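Local coordinates for putative phosphinothricin n-acetyltransferase (Acinetobacter baylyi, PDB 2JLM), which is a GNAT-family acetyltransferase that probably moves the acetyl group of acetyl-CoA onto L-methionine sulfoximine and L-methionine sulfone, at the interface of chains A and B. Numbering follows the deposited sequence. Chains: chain A/B, Putative phosphinothricin n-acetyltransferase.

Contact 1: the interface of chains A and B. Residues chain A 85-88; chain B 39-41.
The short 3-10 helix 86-88 of chain A meets the loop segment 39-41 of chain B, and B:Tyr39 touches A:Phe85, A:Ala87 and A:Tyr88. The backbone supplies the polar link. The amide A:Ala87 N donates to the carbonyl B:Tyr39 O at 2.7 Å, with 150° at the hydrogen. The donor lies in the carbonyl plane and nearly in line with the C=O bond. The amide belongs to the first turn of the helix, so the partner's carbonyl may act much like a cap on the helix start.

Apolar groups close round this bond. The side chain of B:Tyr39 crosses that of A:Tyr88 at about a right angle. Its CD1-CE1 side faces the outer part of the A:Tyr88 ring, and B:Tyr39 CE1 is 3.6 Å from A:Tyr88 CZ. The nearest approaches of B:Tyr39 CD1 are too short to be trusted. With CG anti to its carbonyl carbon (chi1 -68°), A:Tyr88 holds its CE1-CZ-OH side toward B:Tyr39. A:Phe85 O of its own chain lies in plane at the ring edge. B:Tyr39 CB also packs on A:Phe85 CB at 3.6 Å, where the two side chains again run roughly perpendicular.

On the other flank, A:Pro86 rests against B:Tyr41. Its CB lies beside the CD1-CE1 side of that ring and above the ring plane, 3.4 Å from CD1. A:Pro86 CD is 3.8 Å from B:Asp40 CA. The proline thus fits against the backbone of the loop as well as an aromatic ring.

In the fold, helix 86-88 lies in the connection between strands 73-81 and 91-98, and segment 39-41 lies between helices 17-34 and 46-58.

Contact 2: the interface of chains A and B. Residues chain A 126, 128, 148, 150, 170, 172; chain B 152-154.
The carboxamide of A:Gln170 is the flat group that meets B:Ile153 and B:Gln154. B:Ile153 CG2 lies over one face, 3.9 Å from A:Gln170 CD. On the opposite side of the plane is A:Ile148 CD1, from the same chain. The polar atoms bond outward to the main chain of B:Gln154. The amide B:Gln154 N donates to A:Gln170 OE1 at 3.0 Å, in the carbonyl plane and on a lone pair. In return, A:Gln170 NE2 donates to the carbonyl B:Gln154 O at 2.9 Å. This bond also uses a lone pair in plane, and the acceptor is only 7° out of the amide plane. One side-chain amide therefore pairs with both backbone groups of one residue, much as a neighbouring strand would.

A second donor reaches A:Gln170 OE1. The hydroxyl A:Ser150 OG bonds to it at 2.7 Å, from a position tilted 26° from the carbonyl plane. Two donors on the oxygen and an acceptor opposite the nitrogen support the modelled orientation of the amide and resist its rotation. A weak bond from A:Gln170 NE2 to A:Thr172 OG1 may help. The side chain of A:Gln170 leaves its strand with CG between the backbone N and the carbonyl carbon (chi1 82°). It then runs extended, which carries the amide across to chain B.

The strands 148-153 of the two chains also touch directly. The amide B:Thr152 N donates to the carbonyl A:Ser150 O at 2.9 Å, from above the carbonyl plane and away from the lone pairs. Beside this bond, A:Ser150 CB, the carbon that bears the hydroxyl, packs against B:Ile153 CG1 at 3.7 Å.

Contact 1: the interface of chains A and B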
# COMPACT_ATOMS: atom_id res chain seq x y z
N PHE A 85 -42.66 -14.46 -1.60
CA PHE A 85 -43.55 -14.18 -0.49
C PHE A 85 -44.92 -14.04 -1.09
O PHE A 85 -45.04 -13.54 -2.21
CB PHE A 85 -43.19 -12.87 0.20
CG PHE A 85 -41.81 -12.85 0.78
CD1 PHE A 85 -40.76 -12.32 0.05
CD2 PHE A 85 -41.57 -13.35 2.04
CE1 PHE A 85 -39.48 -12.30 0.58
CE2 PHE A 85 -40.30 -13.34 2.58
CZ PHE A 85 -39.25 -12.81 1.84
N PRO A 86 -45.95 -14.48 -0.37
CA PRO A 86 -47.30 -14.50 -0.93
C PRO A 86 -47.74 -13.15 -1.48
O PRO A 86 -48.42 -13.09 -2.49
CB PRO A 86 -48.16 -14.92 0.26
CG PRO A 86 -47.21 -15.67 1.17
CD PRO A 86 -45.91 -14.95 1.03
N ALA A 87 -47.35 -12.06 -0.81
CA ALA A 87 -47.80 -10.73 -1.20
C ALA A 87 -47.35 -10.32 -2.61
O ALA A 87 -47.91 -9.38 -3.19
CB ALA A 87 -47.36 -9.71 -0.19
N TYR A 88 -46.35 -11.02 -3.14
CA TYR A 88 -45.83 -10.75 -4.49
C TYR A 88 -46.47 -11.61 -5.58
O TYR A 88 -45.98 -11.64 -6.71
CB TYR A 88 -44.30 -10.94 -4.52
CG TYR A 88 -43.55 -9.90 -3.71
CD1 TYR A 88 -43.13 -10.16 -2.42
CD2 TYR A 88 -43.25 -8.65 -4.25
CE1 TYR A 88 -42.45 -9.21 -1.68
CE2 TYR A 88 -42.57 -7.70 -3.52
CZ TYR A 88 -42.17 -7.98 -2.23
OH TYR A 88 -41.49 -7.03 -1.48
N TYR B 39 -44.45 -10.03 4.03
CA TYR B 39 -45.35 -10.19 2.90
C TYR B 39 -46.11 -11.53 2.86
O TYR B 39 -46.44 -12.03 1.78
CB TYR B 39 -44.62 -9.88 1.59
CG TYR B 39 -44.70 -8.41 1.22
CD1 TYR B 39 -44.89 -8.00 -0.10
CD2 TYR B 39 -44.61 -7.42 2.20
CE1 TYR B 39 -44.96 -6.66 -0.43
CE2 TYR B 39 -44.68 -6.08 1.87
CZ TYR B 39 -44.86 -5.70 0.56
OH TYR B 39 -44.93 -4.36 0.23
N ASP B 40 -46.38 -12.08 4.04
CA ASP B 40 -47.27 -13.23 4.18
C ASP B 40 -48.68 -12.76 4.50
O ASP B 40 -48.88 -11.69 5.07
CB ASP B 40 -46.81 -14.16 5.31
CG ASP B 40 -45.40 -14.66 5.12
OD1 ASP B 40 -44.48 -13.83 4.98
OD2 ASP B 40 -45.21 -15.90 5.11
N TYR B 41 -49.66 -13.59 4.14
CA TYR B 41 -51.05 -13.33 4.46
C TYR B 41 -51.43 -14.04 5.75
O TYR B 41 -52.12 -13.49 6.60
CB TYR B 41 -51.96 -13.84 3.34
CG TYR B 41 -51.79 -13.11 2.03
CD1 TYR B 41 -51.27 -13.76 0.92
CD2 TYR B 41 -52.17 -11.78 1.91
CE1 TYR B 41 -51.12 -13.09 -0.29
CE2 TYR B 41 -52.03 -11.11 0.71
CZ TYR B 41 -51.51 -11.76 -0.39
OH TYR B 41 -51.37 -11.09 -1.58

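Contact 2: the interface of chains A and B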
# COMPACT_ATOMS: atom_id res chain seq x y z
N VAL A 126 -47.55 -7.03 -12.34
CA VAL A 126 -46.25 -6.41 -12.62
C VAL A 126 -45.22 -7.40 -13.17
O VAL A 126 -44.99 -8.47 -12.59
CB VAL A 126 -45.65 -5.74 -11.36
CG1 VAL A 126 -44.31 -5.09 -11.69
CG2 VAL A 126 -46.62 -4.71 -10.80
N VAL A 128 -41.20 -7.71 -13.91
CA VAL A 128 -39.92 -7.08 -13.58
C VAL A 128 -38.79 -7.71 -14.36
O VAL A 128 -38.62 -8.93 -14.36
CB VAL A 128 -39.58 -7.23 -12.07
CG1 VAL A 128 -38.19 -6.64 -11.77
CG2 VAL A 128 -40.65 -6.58 -11.22
N ILE A 148 -40.59 0.90 -17.21
CA ILE A 148 -39.89 2.03 -16.62
C ILE A 148 -38.77 1.54 -15.70
O ILE A 148 -38.84 0.43 -15.16
CB ILE A 148 -40.85 3.03 -15.92
CG1 ILE A 148 -41.63 2.36 -14.79
CG2 ILE A 148 -41.83 3.67 -16.94
CD1 ILE A 148 -41.04 2.58 -13.42
N SER A 150 -37.29 1.22 -12.48
CA SER A 150 -37.66 1.31 -11.06
C SER A 150 -36.49 1.68 -10.16
O SER A 150 -36.67 2.36 -9.16
CB SER A 150 -38.25 -0.02 -10.58
OG SER A 150 -39.30 -0.46 -11.42
N GLN A 170 -39.64 -2.36 -14.72
CA GLN A 170 -40.94 -2.93 -14.46
C GLN A 170 -41.95 -2.45 -15.48
O GLN A 170 -41.83 -1.36 -16.04
CB GLN A 170 -41.44 -2.56 -13.05
CG GLN A 170 -42.08 -1.16 -12.96
CD GLN A 170 -42.58 -0.84 -11.57
OE1 GLN A 170 -41.91 -0.16 -10.80
NE2 GLN A 170 -43.78 -1.35 -11.23
N THR A 172 -46.19 -2.29 -15.51
CA THR A 172 -47.40 -2.50 -14.72
C THR A 172 -48.58 -2.69 -15.66
O THR A 172 -48.79 -1.92 -16.60
CB THR A 172 -47.69 -1.29 -13.78
OG1 THR A 172 -46.51 -0.97 -13.03
CG2 THR A 172 -48.83 -1.62 -12.81
N THR B 152 -37.68 2.06 -6.43
CA THR B 152 -38.97 1.59 -5.96
C THR B 152 -39.74 0.89 -7.07
O THR B 152 -39.88 1.40 -8.18
CB THR B 152 -39.79 2.77 -5.42
OG1 THR B 152 -39.10 3.35 -4.31
CG2 THR B 152 -41.18 2.29 -4.99
N ILE B 153 -40.21 -0.31 -6.78
CA ILE B 153 -41.04 -1.03 -7.72
C ILE B 153 -42.49 -0.82 -7.32
O ILE B 153 -42.94 -1.34 -6.30
CB ILE B 153 -40.71 -2.52 -7.74
CG1 ILE B 153 -39.25 -2.71 -8.18
CG2 ILE B 153 -41.67 -3.25 -8.66
CD1 ILE B 153 -38.73 -4.12 -8.05
N GLN B 154 -43.20 -0.06 -8.14
CA GLN B 154 -44.58 0.30 -7.85
C GLN B 154 -45.54 -0.89 -7.93
O GLN B 154 -45.49 -1.70 -8.86
CB GLN B 154 -45.03 1.43 -8.79
CG GLN B 154 -44.07 2.61 -8.76
CD GLN B 154 -44.58 3.79 -9.55
OE1 GLN B 154 -45.66 4.32 -9.27
NE2 GLN B 154 -43.81 4.22 -10.54

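The C-alpha centres of contact 1 and contact 2 are about 17 Å apart. They share no residue, but they belong to one two-fold symmetric interface. Contact 1 joins a short helix to a loop. Contact 2 sets strands 126-132, 148-153 and 162-172 of chain A against the end of strand 148-153 of chain B and the residue that follows it. Contacts 1 and 2 hold the pair at two separate places, and their twins repeat this across the two-fold axis, which may limit rocking of one subunit on the other. The deposited assembly holds six copies; the structure alone does not show that this pair forms in solution.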